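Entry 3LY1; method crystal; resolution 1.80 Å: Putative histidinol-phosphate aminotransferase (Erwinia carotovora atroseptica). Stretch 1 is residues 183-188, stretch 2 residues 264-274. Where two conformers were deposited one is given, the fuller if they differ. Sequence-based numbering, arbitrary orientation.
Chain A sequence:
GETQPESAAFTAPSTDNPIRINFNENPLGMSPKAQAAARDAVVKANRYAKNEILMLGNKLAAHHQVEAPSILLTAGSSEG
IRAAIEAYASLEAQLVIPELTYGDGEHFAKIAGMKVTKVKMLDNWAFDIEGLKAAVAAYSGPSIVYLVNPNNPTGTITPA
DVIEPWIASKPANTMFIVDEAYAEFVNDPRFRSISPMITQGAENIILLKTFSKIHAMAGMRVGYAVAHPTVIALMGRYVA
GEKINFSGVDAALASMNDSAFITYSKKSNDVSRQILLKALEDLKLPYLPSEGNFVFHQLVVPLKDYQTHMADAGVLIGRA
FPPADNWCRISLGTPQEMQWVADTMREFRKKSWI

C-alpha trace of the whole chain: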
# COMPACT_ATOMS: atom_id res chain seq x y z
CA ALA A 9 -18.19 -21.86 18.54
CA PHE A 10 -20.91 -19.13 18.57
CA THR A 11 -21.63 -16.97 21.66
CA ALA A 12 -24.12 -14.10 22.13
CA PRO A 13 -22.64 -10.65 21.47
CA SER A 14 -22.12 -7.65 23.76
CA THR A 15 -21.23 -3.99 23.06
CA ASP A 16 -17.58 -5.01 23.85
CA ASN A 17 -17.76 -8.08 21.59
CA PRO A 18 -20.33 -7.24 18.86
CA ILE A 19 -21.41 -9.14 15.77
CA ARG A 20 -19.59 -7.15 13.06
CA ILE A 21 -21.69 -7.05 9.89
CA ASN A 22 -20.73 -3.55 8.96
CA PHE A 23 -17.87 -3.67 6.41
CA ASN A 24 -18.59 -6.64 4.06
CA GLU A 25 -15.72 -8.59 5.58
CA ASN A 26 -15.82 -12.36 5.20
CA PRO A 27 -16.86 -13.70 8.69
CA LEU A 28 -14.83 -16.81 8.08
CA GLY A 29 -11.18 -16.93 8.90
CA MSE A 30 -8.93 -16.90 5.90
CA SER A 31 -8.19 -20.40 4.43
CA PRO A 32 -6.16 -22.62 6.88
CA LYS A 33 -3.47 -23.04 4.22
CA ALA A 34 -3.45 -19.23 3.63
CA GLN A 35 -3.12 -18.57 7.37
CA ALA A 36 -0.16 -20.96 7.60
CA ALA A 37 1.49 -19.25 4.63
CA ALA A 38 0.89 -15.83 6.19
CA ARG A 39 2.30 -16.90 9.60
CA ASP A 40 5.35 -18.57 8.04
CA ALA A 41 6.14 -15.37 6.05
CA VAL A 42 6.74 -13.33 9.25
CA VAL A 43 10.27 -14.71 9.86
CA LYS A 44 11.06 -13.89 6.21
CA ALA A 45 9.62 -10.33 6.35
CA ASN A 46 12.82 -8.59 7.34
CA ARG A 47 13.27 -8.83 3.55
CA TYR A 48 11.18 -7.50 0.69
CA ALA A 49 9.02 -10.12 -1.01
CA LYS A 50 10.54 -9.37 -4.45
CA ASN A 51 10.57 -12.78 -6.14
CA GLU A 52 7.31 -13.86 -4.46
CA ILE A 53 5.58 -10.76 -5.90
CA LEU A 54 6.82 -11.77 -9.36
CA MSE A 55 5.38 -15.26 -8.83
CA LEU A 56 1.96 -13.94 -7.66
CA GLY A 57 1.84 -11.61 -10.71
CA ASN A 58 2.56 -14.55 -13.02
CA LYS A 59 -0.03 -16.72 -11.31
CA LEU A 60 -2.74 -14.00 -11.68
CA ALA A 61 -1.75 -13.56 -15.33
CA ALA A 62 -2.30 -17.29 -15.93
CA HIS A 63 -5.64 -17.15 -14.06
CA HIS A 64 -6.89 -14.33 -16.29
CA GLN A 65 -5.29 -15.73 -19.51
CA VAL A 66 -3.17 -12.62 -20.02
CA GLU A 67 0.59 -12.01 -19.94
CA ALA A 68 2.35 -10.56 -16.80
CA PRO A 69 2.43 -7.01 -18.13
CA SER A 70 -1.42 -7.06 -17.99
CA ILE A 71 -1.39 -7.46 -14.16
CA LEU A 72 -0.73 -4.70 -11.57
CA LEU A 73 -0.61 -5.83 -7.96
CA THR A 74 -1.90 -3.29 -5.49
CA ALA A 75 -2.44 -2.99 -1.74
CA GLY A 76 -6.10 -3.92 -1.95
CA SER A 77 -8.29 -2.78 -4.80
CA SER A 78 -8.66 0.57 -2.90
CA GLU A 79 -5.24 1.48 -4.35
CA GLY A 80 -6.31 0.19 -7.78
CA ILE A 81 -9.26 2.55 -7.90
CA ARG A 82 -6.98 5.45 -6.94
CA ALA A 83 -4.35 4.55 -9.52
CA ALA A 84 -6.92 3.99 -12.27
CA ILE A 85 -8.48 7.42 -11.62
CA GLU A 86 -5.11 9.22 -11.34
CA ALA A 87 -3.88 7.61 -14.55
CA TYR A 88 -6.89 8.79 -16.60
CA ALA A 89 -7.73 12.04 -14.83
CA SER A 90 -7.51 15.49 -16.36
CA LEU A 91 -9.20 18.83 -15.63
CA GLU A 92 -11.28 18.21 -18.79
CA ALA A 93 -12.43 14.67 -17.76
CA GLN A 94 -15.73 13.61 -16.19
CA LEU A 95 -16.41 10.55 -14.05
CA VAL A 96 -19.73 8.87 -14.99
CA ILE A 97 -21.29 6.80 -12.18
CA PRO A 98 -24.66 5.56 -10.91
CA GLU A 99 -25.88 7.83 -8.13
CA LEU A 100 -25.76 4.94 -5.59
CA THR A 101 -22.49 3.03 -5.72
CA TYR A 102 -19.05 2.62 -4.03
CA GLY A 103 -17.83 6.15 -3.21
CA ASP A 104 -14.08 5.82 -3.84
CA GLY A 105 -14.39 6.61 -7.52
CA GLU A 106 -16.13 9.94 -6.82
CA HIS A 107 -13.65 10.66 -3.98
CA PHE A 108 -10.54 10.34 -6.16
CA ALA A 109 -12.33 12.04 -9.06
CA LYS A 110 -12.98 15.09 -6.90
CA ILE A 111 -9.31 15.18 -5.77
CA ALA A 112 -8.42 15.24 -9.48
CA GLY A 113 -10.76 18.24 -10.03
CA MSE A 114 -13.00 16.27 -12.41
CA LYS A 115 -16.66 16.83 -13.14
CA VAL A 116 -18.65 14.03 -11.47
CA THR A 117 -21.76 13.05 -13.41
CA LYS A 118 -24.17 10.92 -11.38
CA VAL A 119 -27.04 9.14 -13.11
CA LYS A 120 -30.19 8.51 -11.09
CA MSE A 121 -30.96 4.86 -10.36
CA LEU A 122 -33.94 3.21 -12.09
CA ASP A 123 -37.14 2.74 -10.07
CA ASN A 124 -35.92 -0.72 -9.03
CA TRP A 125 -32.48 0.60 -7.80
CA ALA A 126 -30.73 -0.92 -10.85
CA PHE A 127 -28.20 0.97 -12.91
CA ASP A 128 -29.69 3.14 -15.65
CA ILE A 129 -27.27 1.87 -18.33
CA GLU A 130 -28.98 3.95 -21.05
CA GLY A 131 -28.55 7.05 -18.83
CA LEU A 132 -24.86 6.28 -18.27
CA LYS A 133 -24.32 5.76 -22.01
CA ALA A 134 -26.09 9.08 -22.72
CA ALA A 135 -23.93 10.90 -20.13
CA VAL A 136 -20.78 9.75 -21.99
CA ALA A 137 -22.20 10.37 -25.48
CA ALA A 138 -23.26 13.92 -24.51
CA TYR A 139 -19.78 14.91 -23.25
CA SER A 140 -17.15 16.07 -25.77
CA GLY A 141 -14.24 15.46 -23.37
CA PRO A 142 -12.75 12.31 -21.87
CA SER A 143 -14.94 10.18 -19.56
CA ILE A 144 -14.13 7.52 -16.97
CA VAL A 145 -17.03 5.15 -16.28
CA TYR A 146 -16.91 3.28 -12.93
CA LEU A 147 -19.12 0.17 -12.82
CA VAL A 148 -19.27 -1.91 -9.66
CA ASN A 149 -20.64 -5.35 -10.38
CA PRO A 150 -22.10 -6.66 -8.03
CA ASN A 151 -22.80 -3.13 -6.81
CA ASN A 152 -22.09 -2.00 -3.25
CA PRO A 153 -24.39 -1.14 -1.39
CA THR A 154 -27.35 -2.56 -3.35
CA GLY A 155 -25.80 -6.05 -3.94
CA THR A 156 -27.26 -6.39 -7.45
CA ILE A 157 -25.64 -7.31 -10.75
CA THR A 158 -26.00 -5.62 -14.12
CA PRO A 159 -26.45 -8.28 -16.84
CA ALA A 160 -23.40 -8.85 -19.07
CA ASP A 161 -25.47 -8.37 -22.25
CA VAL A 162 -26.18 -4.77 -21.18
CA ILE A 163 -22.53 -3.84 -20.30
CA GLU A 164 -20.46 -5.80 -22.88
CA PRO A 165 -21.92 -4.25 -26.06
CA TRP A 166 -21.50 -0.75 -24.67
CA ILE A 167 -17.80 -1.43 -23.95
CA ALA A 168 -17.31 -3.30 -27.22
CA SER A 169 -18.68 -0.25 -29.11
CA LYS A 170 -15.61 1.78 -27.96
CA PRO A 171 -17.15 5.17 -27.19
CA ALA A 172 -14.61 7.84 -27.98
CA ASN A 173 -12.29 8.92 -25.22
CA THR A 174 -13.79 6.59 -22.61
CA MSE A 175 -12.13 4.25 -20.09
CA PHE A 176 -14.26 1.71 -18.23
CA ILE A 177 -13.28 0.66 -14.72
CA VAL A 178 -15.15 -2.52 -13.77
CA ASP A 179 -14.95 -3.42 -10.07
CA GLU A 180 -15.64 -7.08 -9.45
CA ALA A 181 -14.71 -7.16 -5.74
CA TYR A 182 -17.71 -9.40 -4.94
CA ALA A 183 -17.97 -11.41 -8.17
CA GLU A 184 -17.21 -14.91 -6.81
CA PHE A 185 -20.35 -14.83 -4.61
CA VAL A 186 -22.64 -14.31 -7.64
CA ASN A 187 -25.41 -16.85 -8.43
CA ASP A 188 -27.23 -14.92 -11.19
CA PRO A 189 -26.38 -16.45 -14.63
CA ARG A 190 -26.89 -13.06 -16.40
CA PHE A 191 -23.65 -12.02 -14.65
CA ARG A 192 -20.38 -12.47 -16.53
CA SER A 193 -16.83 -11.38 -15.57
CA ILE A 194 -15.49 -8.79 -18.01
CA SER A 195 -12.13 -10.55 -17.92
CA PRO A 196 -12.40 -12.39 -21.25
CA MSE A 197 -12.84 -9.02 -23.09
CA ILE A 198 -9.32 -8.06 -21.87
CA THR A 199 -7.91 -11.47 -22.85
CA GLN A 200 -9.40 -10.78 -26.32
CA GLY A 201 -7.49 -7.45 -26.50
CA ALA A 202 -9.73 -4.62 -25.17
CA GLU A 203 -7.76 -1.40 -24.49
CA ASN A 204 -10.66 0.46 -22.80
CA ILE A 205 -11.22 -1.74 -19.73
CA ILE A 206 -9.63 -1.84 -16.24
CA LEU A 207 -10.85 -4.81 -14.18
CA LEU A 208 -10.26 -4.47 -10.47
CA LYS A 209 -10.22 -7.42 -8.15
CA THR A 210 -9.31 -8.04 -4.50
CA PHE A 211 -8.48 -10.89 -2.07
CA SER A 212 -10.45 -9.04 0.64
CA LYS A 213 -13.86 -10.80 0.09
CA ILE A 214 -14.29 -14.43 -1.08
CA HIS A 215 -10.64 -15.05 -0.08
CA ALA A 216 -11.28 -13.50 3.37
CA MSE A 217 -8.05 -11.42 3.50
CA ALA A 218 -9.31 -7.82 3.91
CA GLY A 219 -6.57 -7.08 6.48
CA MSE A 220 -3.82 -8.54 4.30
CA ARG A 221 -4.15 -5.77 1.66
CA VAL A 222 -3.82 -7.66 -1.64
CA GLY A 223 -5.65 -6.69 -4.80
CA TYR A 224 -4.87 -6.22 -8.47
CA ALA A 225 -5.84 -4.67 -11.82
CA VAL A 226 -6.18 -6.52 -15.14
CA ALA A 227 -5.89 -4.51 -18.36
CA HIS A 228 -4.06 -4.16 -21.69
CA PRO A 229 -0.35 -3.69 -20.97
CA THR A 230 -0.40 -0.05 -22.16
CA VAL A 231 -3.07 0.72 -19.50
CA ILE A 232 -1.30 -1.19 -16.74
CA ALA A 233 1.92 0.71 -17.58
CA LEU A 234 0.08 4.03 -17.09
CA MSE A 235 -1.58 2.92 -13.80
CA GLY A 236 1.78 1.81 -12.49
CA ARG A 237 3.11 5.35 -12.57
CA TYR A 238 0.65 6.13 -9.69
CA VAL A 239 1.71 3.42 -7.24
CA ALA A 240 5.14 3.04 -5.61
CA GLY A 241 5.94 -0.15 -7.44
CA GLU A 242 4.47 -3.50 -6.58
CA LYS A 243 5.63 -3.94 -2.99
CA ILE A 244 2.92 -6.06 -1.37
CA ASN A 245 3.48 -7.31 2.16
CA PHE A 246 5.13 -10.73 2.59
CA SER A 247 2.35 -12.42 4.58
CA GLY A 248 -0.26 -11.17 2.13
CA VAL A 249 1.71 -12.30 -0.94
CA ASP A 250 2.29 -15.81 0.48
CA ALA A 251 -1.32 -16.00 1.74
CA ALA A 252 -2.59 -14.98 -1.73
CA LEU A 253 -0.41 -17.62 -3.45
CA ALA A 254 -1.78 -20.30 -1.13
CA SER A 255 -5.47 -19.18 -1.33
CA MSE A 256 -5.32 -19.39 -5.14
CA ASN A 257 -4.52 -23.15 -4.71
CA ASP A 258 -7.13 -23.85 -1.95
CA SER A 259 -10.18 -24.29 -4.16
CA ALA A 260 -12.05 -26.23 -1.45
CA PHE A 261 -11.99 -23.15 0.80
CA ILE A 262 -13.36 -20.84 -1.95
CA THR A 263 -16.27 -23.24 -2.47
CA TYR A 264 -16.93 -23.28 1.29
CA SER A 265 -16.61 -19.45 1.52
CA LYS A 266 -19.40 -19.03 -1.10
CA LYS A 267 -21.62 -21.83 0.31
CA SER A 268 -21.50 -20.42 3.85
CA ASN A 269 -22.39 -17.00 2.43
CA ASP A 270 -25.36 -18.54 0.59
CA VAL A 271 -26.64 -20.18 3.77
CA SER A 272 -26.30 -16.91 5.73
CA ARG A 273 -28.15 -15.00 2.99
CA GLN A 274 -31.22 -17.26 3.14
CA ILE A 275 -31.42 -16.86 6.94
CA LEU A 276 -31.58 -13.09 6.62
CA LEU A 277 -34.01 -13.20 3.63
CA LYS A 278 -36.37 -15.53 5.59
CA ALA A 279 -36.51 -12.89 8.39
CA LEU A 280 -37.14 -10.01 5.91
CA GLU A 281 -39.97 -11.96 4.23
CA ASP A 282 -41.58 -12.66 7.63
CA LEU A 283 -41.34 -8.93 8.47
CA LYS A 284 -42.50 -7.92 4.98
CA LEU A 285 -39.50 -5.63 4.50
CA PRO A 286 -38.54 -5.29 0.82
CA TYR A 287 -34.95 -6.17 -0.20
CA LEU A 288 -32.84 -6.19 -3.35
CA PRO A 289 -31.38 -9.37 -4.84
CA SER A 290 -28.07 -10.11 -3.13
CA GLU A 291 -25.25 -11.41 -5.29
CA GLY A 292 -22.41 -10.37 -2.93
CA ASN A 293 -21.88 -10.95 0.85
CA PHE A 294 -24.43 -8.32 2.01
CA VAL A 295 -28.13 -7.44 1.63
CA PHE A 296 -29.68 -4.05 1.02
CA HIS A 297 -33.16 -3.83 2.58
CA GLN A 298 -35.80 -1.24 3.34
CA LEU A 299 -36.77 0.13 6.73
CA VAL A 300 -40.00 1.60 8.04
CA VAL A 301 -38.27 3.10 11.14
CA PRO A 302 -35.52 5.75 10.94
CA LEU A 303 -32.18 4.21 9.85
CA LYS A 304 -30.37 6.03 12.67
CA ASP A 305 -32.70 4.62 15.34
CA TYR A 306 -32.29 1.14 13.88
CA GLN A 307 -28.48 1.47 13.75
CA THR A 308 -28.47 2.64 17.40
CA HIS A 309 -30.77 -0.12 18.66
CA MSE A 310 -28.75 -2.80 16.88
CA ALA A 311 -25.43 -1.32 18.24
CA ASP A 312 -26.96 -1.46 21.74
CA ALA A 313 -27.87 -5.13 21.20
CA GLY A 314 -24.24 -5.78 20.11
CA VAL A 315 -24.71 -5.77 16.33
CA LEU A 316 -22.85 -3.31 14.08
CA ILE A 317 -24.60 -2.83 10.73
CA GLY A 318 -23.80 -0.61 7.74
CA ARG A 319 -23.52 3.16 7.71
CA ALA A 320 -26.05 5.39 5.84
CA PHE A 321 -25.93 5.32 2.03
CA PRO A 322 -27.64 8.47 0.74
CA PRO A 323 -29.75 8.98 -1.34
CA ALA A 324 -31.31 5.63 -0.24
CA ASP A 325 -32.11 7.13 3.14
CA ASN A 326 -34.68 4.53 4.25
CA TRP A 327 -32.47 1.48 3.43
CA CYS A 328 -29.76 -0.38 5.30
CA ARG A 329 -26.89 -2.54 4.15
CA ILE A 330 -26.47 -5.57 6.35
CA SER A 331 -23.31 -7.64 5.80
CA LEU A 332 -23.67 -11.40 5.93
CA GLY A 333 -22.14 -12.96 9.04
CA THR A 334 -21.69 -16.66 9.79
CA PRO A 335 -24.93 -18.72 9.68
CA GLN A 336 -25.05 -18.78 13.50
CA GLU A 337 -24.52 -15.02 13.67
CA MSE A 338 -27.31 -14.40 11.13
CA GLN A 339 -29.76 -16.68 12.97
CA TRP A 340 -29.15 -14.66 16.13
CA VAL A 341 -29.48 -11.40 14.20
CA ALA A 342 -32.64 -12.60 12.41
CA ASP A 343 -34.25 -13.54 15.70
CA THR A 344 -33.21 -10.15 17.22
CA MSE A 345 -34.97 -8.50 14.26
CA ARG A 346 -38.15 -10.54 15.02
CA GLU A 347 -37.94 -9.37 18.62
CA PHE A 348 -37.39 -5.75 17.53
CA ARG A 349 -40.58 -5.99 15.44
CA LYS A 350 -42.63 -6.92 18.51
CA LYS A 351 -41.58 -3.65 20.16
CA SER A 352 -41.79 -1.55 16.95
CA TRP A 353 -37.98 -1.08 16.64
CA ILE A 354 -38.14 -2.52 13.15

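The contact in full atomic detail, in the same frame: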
# COMPACT_ATOMS: atom_id res chain seq x y z
N ALA A 183 -17.44 -10.63 -7.03
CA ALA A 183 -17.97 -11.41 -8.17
C ALA A 183 -18.05 -12.92 -7.89
O ALA A 183 -18.96 -13.57 -8.37
CB ALA A 183 -17.16 -11.16 -9.43
N GLU A 184 -17.16 -13.47 -7.08
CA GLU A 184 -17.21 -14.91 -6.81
C GLU A 184 -18.43 -15.40 -6.00
O GLU A 184 -18.74 -16.59 -5.99
CB GLU A 184 -15.91 -15.38 -6.15
CG GLU A 184 -14.67 -15.28 -7.07
CD GLU A 184 -13.96 -13.92 -7.05
OE1 GLU A 184 -14.49 -12.94 -6.50
OE2 GLU A 184 -12.84 -13.83 -7.62
N PHE A 185 -19.14 -14.49 -5.35
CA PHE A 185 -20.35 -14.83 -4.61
C PHE A 185 -21.58 -14.96 -5.52
O PHE A 185 -22.62 -15.42 -5.07
CB PHE A 185 -20.64 -13.74 -3.58
CG PHE A 185 -19.63 -13.65 -2.48
CD1 PHE A 185 -19.53 -14.64 -1.53
CD2 PHE A 185 -18.82 -12.54 -2.36
CE1 PHE A 185 -18.61 -14.55 -0.50
CE2 PHE A 185 -17.90 -12.43 -1.34
CZ PHE A 185 -17.79 -13.44 -0.40
N VAL A 186 -21.47 -14.51 -6.78
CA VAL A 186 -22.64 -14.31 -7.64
C VAL A 186 -23.30 -15.65 -8.00
O VAL A 186 -22.61 -16.63 -8.29
CB VAL A 186 -22.31 -13.52 -8.94
CG1 VAL A 186 -23.50 -13.58 -9.89
CG2 VAL A 186 -21.92 -12.00 -8.65
N ASN A 187 -24.63 -15.68 -7.95
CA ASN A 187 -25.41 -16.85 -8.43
C ASN A 187 -26.14 -16.55 -9.74
O ASN A 187 -26.44 -17.45 -10.49
CB ASN A 187 -26.41 -17.29 -7.34
CG ASN A 187 -25.72 -18.04 -6.20
OD1 ASN A 187 -25.17 -19.12 -6.41
ND2 ASN A 187 -25.69 -17.43 -5.01
N ASP A 188 -26.43 -15.30 -10.02
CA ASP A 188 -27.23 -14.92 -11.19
C ASP A 188 -26.47 -15.26 -12.50
O ASP A 188 -25.38 -14.76 -12.73
CB ASP A 188 -27.50 -13.42 -11.11
CG ASP A 188 -28.59 -12.94 -12.05
OD1 ASP A 188 -28.69 -13.48 -13.17
OD2 ASP A 188 -29.32 -11.98 -11.67
N TYR A 264 -16.34 -23.38 -0.05
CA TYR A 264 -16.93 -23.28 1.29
C TYR A 264 -17.32 -21.81 1.64
O TYR A 264 -18.38 -21.57 2.23
CB TYR A 264 -15.95 -23.85 2.34
CG TYR A 264 -16.32 -23.57 3.78
CD1 TYR A 264 -17.51 -24.05 4.33
CD2 TYR A 264 -15.45 -22.88 4.61
CE1 TYR A 264 -17.85 -23.78 5.66
CE2 TYR A 264 -15.77 -22.61 5.94
CZ TYR A 264 -16.97 -23.05 6.46
OH TYR A 264 -17.27 -22.78 7.78
N SER A 265 -16.42 -20.89 1.31
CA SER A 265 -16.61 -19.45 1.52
C SER A 265 -17.91 -18.98 0.84
O SER A 265 -18.71 -18.33 1.46
CB SER A 265 -15.37 -18.68 1.03
OG SER A 265 -15.46 -17.28 1.25
N LYS A 266 -18.15 -19.38 -0.40
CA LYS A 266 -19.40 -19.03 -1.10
C LYS A 266 -20.63 -19.73 -0.46
O LYS A 266 -21.66 -19.10 -0.19
CB LYS A 266 -19.32 -19.43 -2.58
CG LYS A 266 -20.65 -19.33 -3.29
CD LYS A 266 -20.56 -19.42 -4.78
CE LYS A 266 -21.87 -18.98 -5.41
NZ LYS A 266 -23.01 -19.82 -4.92
N LYS A 267 -20.50 -21.03 -0.22
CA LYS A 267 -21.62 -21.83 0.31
C LYS A 267 -22.10 -21.29 1.65
O LYS A 267 -23.31 -21.14 1.85
CB LYS A 267 -21.24 -23.30 0.44
CG LYS A 267 -22.39 -24.19 0.97
CD LYS A 267 -21.97 -25.66 1.19
CE LYS A 267 -23.19 -26.64 1.22
NZ LYS A 267 -24.51 -25.98 1.61
N SER A 268 -21.15 -20.99 2.55
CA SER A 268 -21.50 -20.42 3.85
C SER A 268 -22.21 -19.07 3.68
O SER A 268 -23.20 -18.78 4.37
CB SER A 268 -20.26 -20.27 4.75
OG SER A 268 -20.57 -19.62 5.98
N ASN A 269 -21.73 -18.26 2.74
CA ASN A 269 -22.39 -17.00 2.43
C ASN A 269 -23.83 -17.22 1.97
O ASN A 269 -24.72 -16.46 2.37
CB ASN A 269 -21.63 -16.24 1.36
CG ASN A 269 -22.19 -14.85 1.14
OD1 ASN A 269 -22.20 -14.03 2.06
ND2 ASN A 269 -22.65 -14.56 -0.09
N ASP A 270 -24.04 -18.22 1.12
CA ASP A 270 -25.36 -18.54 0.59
C ASP A 270 -26.32 -18.94 1.71
O ASP A 270 -27.47 -18.53 1.71
CB ASP A 270 -25.29 -19.69 -0.44
CG ASP A 270 -24.65 -19.27 -1.78
OD1 ASP A 270 -24.72 -18.08 -2.18
OD2 ASP A 270 -24.09 -20.16 -2.46
N VAL A 271 -25.84 -19.77 2.63
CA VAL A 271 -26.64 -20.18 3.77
C VAL A 271 -27.02 -18.95 4.62
O VAL A 271 -28.17 -18.83 5.02
CB VAL A 271 -25.91 -21.22 4.64
CG1 VAL A 271 -26.73 -21.54 5.92
CG2 VAL A 271 -25.60 -22.51 3.80
N SER A 272 -26.05 -18.09 4.92
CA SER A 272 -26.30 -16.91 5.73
C SER A 272 -27.33 -16.00 5.08
O SER A 272 -28.20 -15.45 5.76
CB SER A 272 -25.01 -16.14 6.01
OG SER A 272 -24.20 -16.89 6.90
N ARG A 273 -27.23 -15.83 3.75
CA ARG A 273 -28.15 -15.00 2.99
C ARG A 273 -29.60 -15.46 3.19
O ARG A 273 -30.46 -14.64 3.51
CB ARG A 273 -27.85 -15.03 1.49
CG ARG A 273 -28.68 -14.02 0.70
CD ARG A 273 -28.48 -14.14 -0.81
NE ARG A 273 -27.15 -13.75 -1.30
CZ ARG A 273 -26.22 -14.59 -1.75
NH1 ARG A 273 -26.41 -15.90 -1.75
NH2 ARG A 273 -25.07 -14.12 -2.18
N GLN A 274 -29.86 -16.75 3.00
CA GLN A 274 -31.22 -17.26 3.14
C GLN A 274 -31.79 -17.06 4.56
O GLN A 274 -32.99 -16.82 4.71
CB GLN A 274 -31.29 -18.72 2.67
CG GLN A 274 -30.91 -18.89 1.18
CD GLN A 274 -31.80 -18.07 0.25
OE1 GLN A 274 -33.01 -18.24 0.23
NE2 GLN A 274 -31.20 -17.17 -0.52
O HOH W 1 -22.97 -16.06 -2.47

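This is a small, largely polar contact in which a short 3-10 turn and the loop after it rest against one flank of a helix, joined by two hydrogen bonds made by the Asn-187 side chain, one accepted and one donated, a four-coordinate water and the packing of one phenylalanine. The two segments bury 323 Å² between them, both sides summed, and touching residues lie at least 79 positions apart in sequence.

Residues 183-185 form the 3-10 segment, and Val-186 N bonds back to Ala-183 O at 3.1 Å. Residues 264-274 are helical throughout, with regular i to i+4 bonds such as Asp-270 N to Lys-266 O at 2.9 Å. The backbones come closest at Phe-185 and Lys-266, whose CA atoms are 5.6 Å apart. No backbone-to-backbone hydrogen bond crosses the contact. The helix residues that touch the turn are 265, 266, 269, 270 and 273, a spacing of three and four that places them along one side of the helix.

Asn-187, with its CB directed toward the helix, uses both ends of its amide. Its OD1 accepts from Lys-266 NZ at 2.7 Å, while its ND2 donates to Asp-270 OD1 at 3.1 Å with an N-H...acceptor angle of 153°. These partners are themselves tied together within the helix: Lys-266 NZ forms a salt bridge with Asp-270 OD2 at 2.7 Å, and Arg-273 NH1 forms another with Asp-270 OD1 at 2.8 Å. The amide therefore docks on a charged network whose members, Lys-266, Asp-270 and Arg-273, follow one another at about one helical turn, its carbonyl facing the ammonium and its NH2 facing the carboxylate. The extended Lys-266 chain (t, t, t, then m) also lays its methylenes against the turn, with CD 3.6 Å from Glu-184 O and CE 3.7 Å from Phe-185 O.

Phe-185 is buried and loses 93 Å² to the helix, the largest share of any residue here. Its CB points sideways, but with chi1 at -67° the ring reaches nearer. Phe-185 CD1 lies 3.4 Å from Asn-269 ND2, and Ser-265 O sits at the ring edge, near its plane, 4.3 Å from Phe-185 CE1.

The Phe-185 carbonyl makes no direct hydrogen bond to the helix; its O is 4.0 Å from Arg-273 NH2. Water 1 fills this gap, donating to Phe-185 O at 2.7 Å and to Asp-270 OD1 at 2.7 Å, and accepting from Asn-269 ND2 at 2.8 Å and from Arg-273 NH2 at 2.9 Å. With two donations and two acceptances, its hydrogen-bonding capacity is fully used, and it links the turn's backbone to three helix side chains.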